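Local coordinates for protein Exo-poly-alpha-D-galacturonosidase (PDB 3JUR) that probably hydrolyses galacturonic acid linkages of pectin from the ends of polygalacturonate chains, as a tetrameric family 28 glycoside hydrolase of Thermotoga maritima, at residues 253-258 and 287-292. Residues are numbered along the deposited sequence; the frame is centred on the assembly and turned at random.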
ATOM      1  N   LYS D 253     -22.663  16.864 -20.302  1.00 23.54           N
ATOM      2  CA  LYS D 253     -21.936  16.810 -21.578  1.00 24.53           C
ATOM      3  C   LYS D 253     -21.284  18.135 -21.990  1.00 24.50           C
ATOM      4  O   LYS D 253     -21.043  18.368 -23.175  1.00 25.13           O
ATOM      5  CB  LYS D 253     -22.861  16.278 -22.691  1.00 25.27           C
ATOM      6  CG  LYS D 253     -23.032  14.761 -22.705  1.00 27.56           C
ATOM      7  CD  LYS D 253     -21.965  14.109 -23.587  1.00 31.80           C
ATOM      8  CE  LYS D 253     -21.469  12.779 -23.004  1.00 34.35           C
ATOM      9  NZ  LYS D 253     -22.411  11.655 -23.279  1.00 34.60           N
ATOM     10  N   CYS D 254     -20.994  18.997 -21.017  1.00 24.31           N
ATOM     11  CA  CYS D 254     -20.356  20.290 -21.289  1.00 24.44           C
ATOM     12  C   CYS D 254     -18.825  20.234 -21.172  1.00 24.91           C
ATOM     13  O   CYS D 254     -18.274  19.374 -20.474  1.00 24.98           O
ATOM     14  CB  CYS D 254     -20.913  21.380 -20.360  1.00 24.08           C
ATOM     15  SG  CYS D 254     -22.711  21.644 -20.470  1.00 23.36           S
ATOM     16  N   ARG D 255     -18.162  21.165 -21.859  1.00 25.16           N
ATOM     17  CA  ARG D 255     -16.710  21.347 -21.798  1.00 25.62           C
ATOM     18  C   ARG D 255     -16.382  22.714 -21.187  1.00 25.30           C
ATOM     19  O   ARG D 255     -16.973  23.725 -21.584  1.00 25.05           O
ATOM     20  CB  ARG D 255     -16.094  21.234 -23.199  1.00 26.08           C
ATOM     21  CG  ARG D 255     -14.663  21.769 -23.296  1.00 28.62           C
ATOM     22  CD  ARG D 255     -13.610  20.675 -23.196  1.00 33.37           C
ATOM     23  NE  ARG D 255     -13.107  20.352 -24.529  1.00 36.87           N
ATOM     24  CZ  ARG D 255     -11.892  20.649 -24.984  1.00 38.75           C
ATOM     25  NH1 ARG D 255     -11.001  21.258 -24.209  1.00 39.10           N
ATOM     26  NH2 ARG D 255     -11.562  20.313 -26.226  1.00 40.22           N
ATOM     27  N   PHE D 256     -15.437  22.735 -20.241  1.00 24.84           N
ATOM     28  CA  PHE D 256     -15.076  23.948 -19.492  1.00 24.42           C
ATOM     29  C   PHE D 256     -13.580  24.237 -19.475  1.00 24.73           C
ATOM     30  O   PHE D 256     -12.763  23.357 -19.177  1.00 24.35           O
ATOM     31  CB  PHE D 256     -15.494  23.841 -18.021  1.00 24.20           C
ATOM     32  CG  PHE D 256     -16.963  23.622 -17.799  1.00 23.76           C
ATOM     33  CD1 PHE D 256     -17.815  24.704 -17.590  1.00 23.39           C
ATOM     34  CD2 PHE D 256     -17.484  22.335 -17.750  1.00 23.33           C
ATOM     35  CE1 PHE D 256     -19.173  24.502 -17.367  1.00 23.82           C
ATOM     36  CE2 PHE D 256     -18.831  22.116 -17.515  1.00 23.38           C
ATOM     37  CZ  PHE D 256     -19.685  23.203 -17.337  1.00 24.58           C
ATOM     38  N   ASP D 257     -13.248  25.489 -19.771  1.00 24.55           N
ATOM     39  CA  ASP D 257     -11.965  26.085 -19.439  1.00 25.01           C
ATOM     40  C   ASP D 257     -12.298  27.460 -18.843  1.00 25.29           C
ATOM     41  O   ASP D 257     -12.701  28.378 -19.576  1.00 25.68           O
ATOM     42  CB  ASP D 257     -11.101  26.222 -20.687  1.00 24.92           C
ATOM     43  CG  ASP D 257      -9.687  26.697 -20.382  1.00 25.44           C
ATOM     44  OD1 ASP D 257      -9.330  26.882 -19.197  1.00 25.24           O
ATOM     45  OD2 ASP D 257      -8.926  26.876 -21.349  1.00 24.69           O
ATOM     46  N   THR D 258     -12.167  27.584 -17.520  1.00 24.97           N
ATOM     47  CA  THR D 258     -12.685  28.760 -16.806  1.00 25.02           C
ATOM     48  C   THR D 258     -11.627  29.524 -16.023  1.00 25.10           C
ATOM     49  O   THR D 258     -10.629  28.953 -15.603  1.00 25.36           O
ATOM     50  CB  THR D 258     -13.854  28.394 -15.860  1.00 24.83           C
ATOM     51  OG1 THR D 258     -13.433  27.407 -14.907  1.00 25.40           O
ATOM     52  CG2 THR D 258     -15.028  27.855 -16.643  1.00 24.60           C
ATOM     53  N   ASP D 287     -21.413  13.799 -16.582  1.00 19.95           N
ATOM     54  CA  ASP D 287     -20.780  13.574 -17.893  1.00 20.70           C
ATOM     55  C   ASP D 287     -20.110  14.820 -18.496  1.00 20.62           C
ATOM     56  O   ASP D 287     -20.081  14.982 -19.724  1.00 21.05           O
ATOM     57  CB  ASP D 287     -21.794  12.994 -18.907  1.00 20.49           C
ATOM     58  CG  ASP D 287     -22.548  11.789 -18.368  1.00 22.04           C
ATOM     59  OD1 ASP D 287     -21.911  10.869 -17.803  1.00 22.31           O
ATOM     60  OD2 ASP D 287     -23.788  11.762 -18.524  1.00 22.85           O
ATOM     61  N   ASN D 288     -19.582  15.690 -17.641  1.00 20.42           N
ATOM     62  CA  ASN D 288     -18.897  16.902 -18.089  1.00 20.25           C
ATOM     63  C   ASN D 288     -17.391  16.742 -18.110  1.00 20.43           C
ATOM     64  O   ASN D 288     -16.840  15.841 -17.465  1.00 20.66           O
ATOM     65  CB  ASN D 288     -19.250  18.095 -17.202  1.00 19.93           C
ATOM     66  CG  ASN D 288     -20.727  18.383 -17.182  1.00 20.43           C
ATOM     67  OD1 ASN D 288     -21.292  18.868 -18.163  1.00 20.53           O
ATOM     68  ND2 ASN D 288     -21.363  18.098 -16.058  1.00 18.94           N
ATOM     69  N   LEU D 289     -16.735  17.639 -18.845  1.00 19.98           N
ATOM     70  CA  LEU D 289     -15.291  17.624 -18.983  1.00 20.20           C
ATOM     71  C   LEU D 289     -14.714  19.013 -18.730  1.00 20.33           C
ATOM     72  O   LEU D 289     -15.041  19.967 -19.436  1.00 20.01           O
ATOM     73  CB  LEU D 289     -14.885  17.110 -20.372  1.00 20.26           C
ATOM     74  CG  LEU D 289     -13.400  17.127 -20.757  1.00 19.36           C
ATOM     75  CD1 LEU D 289     -12.552  16.264 -19.794  1.00 17.56           C
ATOM     76  CD2 LEU D 289     -13.194  16.699 -22.206  1.00 20.10           C
ATOM     77  N   VAL D 290     -13.874  19.119 -17.704  1.00 20.53           N
ATOM     78  CA  VAL D 290     -13.143  20.352 -17.434  1.00 21.01           C
ATOM     79  C   VAL D 290     -11.664  20.087 -17.702  1.00 21.60           C
ATOM     80  O   VAL D 290     -11.052  19.265 -17.029  1.00 21.84           O
ATOM     81  CB  VAL D 290     -13.340  20.847 -15.968  1.00 20.85           C
ATOM     82  CG1 VAL D 290     -12.628  22.207 -15.735  1.00 20.57           C
ATOM     83  CG2 VAL D 290     -14.824  20.945 -15.615  1.00 21.04           C
ATOM     84  N   ILE D 291     -11.096  20.755 -18.699  1.00 21.99           N
ATOM     85  CA  ILE D 291      -9.637  20.739 -18.877  1.00 22.67           C
ATOM     86  C   ILE D 291      -9.179  22.180 -18.753  1.00 22.88           C
ATOM     87  O   ILE D 291      -9.316  22.975 -19.687  1.00 22.50           O
ATOM     88  CB  ILE D 291      -9.179  20.117 -20.221  1.00 22.61           C
ATOM     89  CG1 ILE D 291      -9.748  18.702 -20.386  1.00 22.31           C
ATOM     90  CG2 ILE D 291      -7.649  20.127 -20.318  1.00 22.37           C
ATOM     91  CD1 ILE D 291      -9.481  18.070 -21.763  1.00 23.10           C
ATOM     92  N   SER D 292      -8.669  22.519 -17.573  1.00 23.25           N
ATOM     93  CA  SER D 292      -8.498  23.919 -17.220  1.00 24.11           C
ATOM     94  C   SER D 292      -7.502  24.138 -16.086  1.00 24.23           C
ATOM     95  O   SER D 292      -7.837  23.984 -14.910  1.00 24.53           O
ATOM     96  CB  SER D 292      -9.863  24.514 -16.851  1.00 23.76           C
ATOM     97  OG  SER D 292      -9.768  25.902 -16.607  1.00 25.82           O
TER
HETATM   98  O   HOH W   1     -11.352  22.751 -21.930  1.00 34.24           O
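Strand 255-258 and strand 289-291 run parallel, 32° apart, in a ladder made by Leu289 N to Cys254 O, Phe256 N to Leu289 O and a weak bond from Ile291 N to Phe256 O. The first is nearly straight and enters along the carbonyl axis, Leu289 N lying 2.8 Å from Cys254 O. Just before the strands, Asn288 extends the ladder with its side chain: OD1 takes the N-H of Cys254 on an in-plane lone pair at 2.9 Å. Its ND2 meanwhile gives hydrogen bonds to Ile251 O and to Asn317 OD1 on the following turn, so both ends of the amide are used and its rotation is fixed. These are neighbouring coils of the right-handed parallel beta-helix of family 28, with strands 224-233 and 309-320 continuing the stack beyond them. Phe256 and Val290 point into the helix interior; CG of Phe256 is anti to the carbonyl carbon (chi1 -59°), which brings CD2 within 3.7 Å of Val290 CG2, while Asn288 CB meets the ring edge at CE2. On the other face Arg255 and Leu289 lie side by side, Arg255 CD 4.1 Å from Leu289 CD2, and both also pack on a second subunit. A water accepts from Arg255 NH1 at 2.7 Å and also lies 3.0 Å from Ile291 O. At the C-terminal end Asp257, CG anti to the backbone N (chi1 -174°), accepts the hydroxyl proton of Ser292 on the anti lone pair of OD1, with OG 2.8 Å away. An alanine in place of Asp257 would remove that acceptor and would probably leave the Ser292 hydroxyl less firmly oriented where the ladder ends. Ser292 OG also receives a weak bond from Ser295 N.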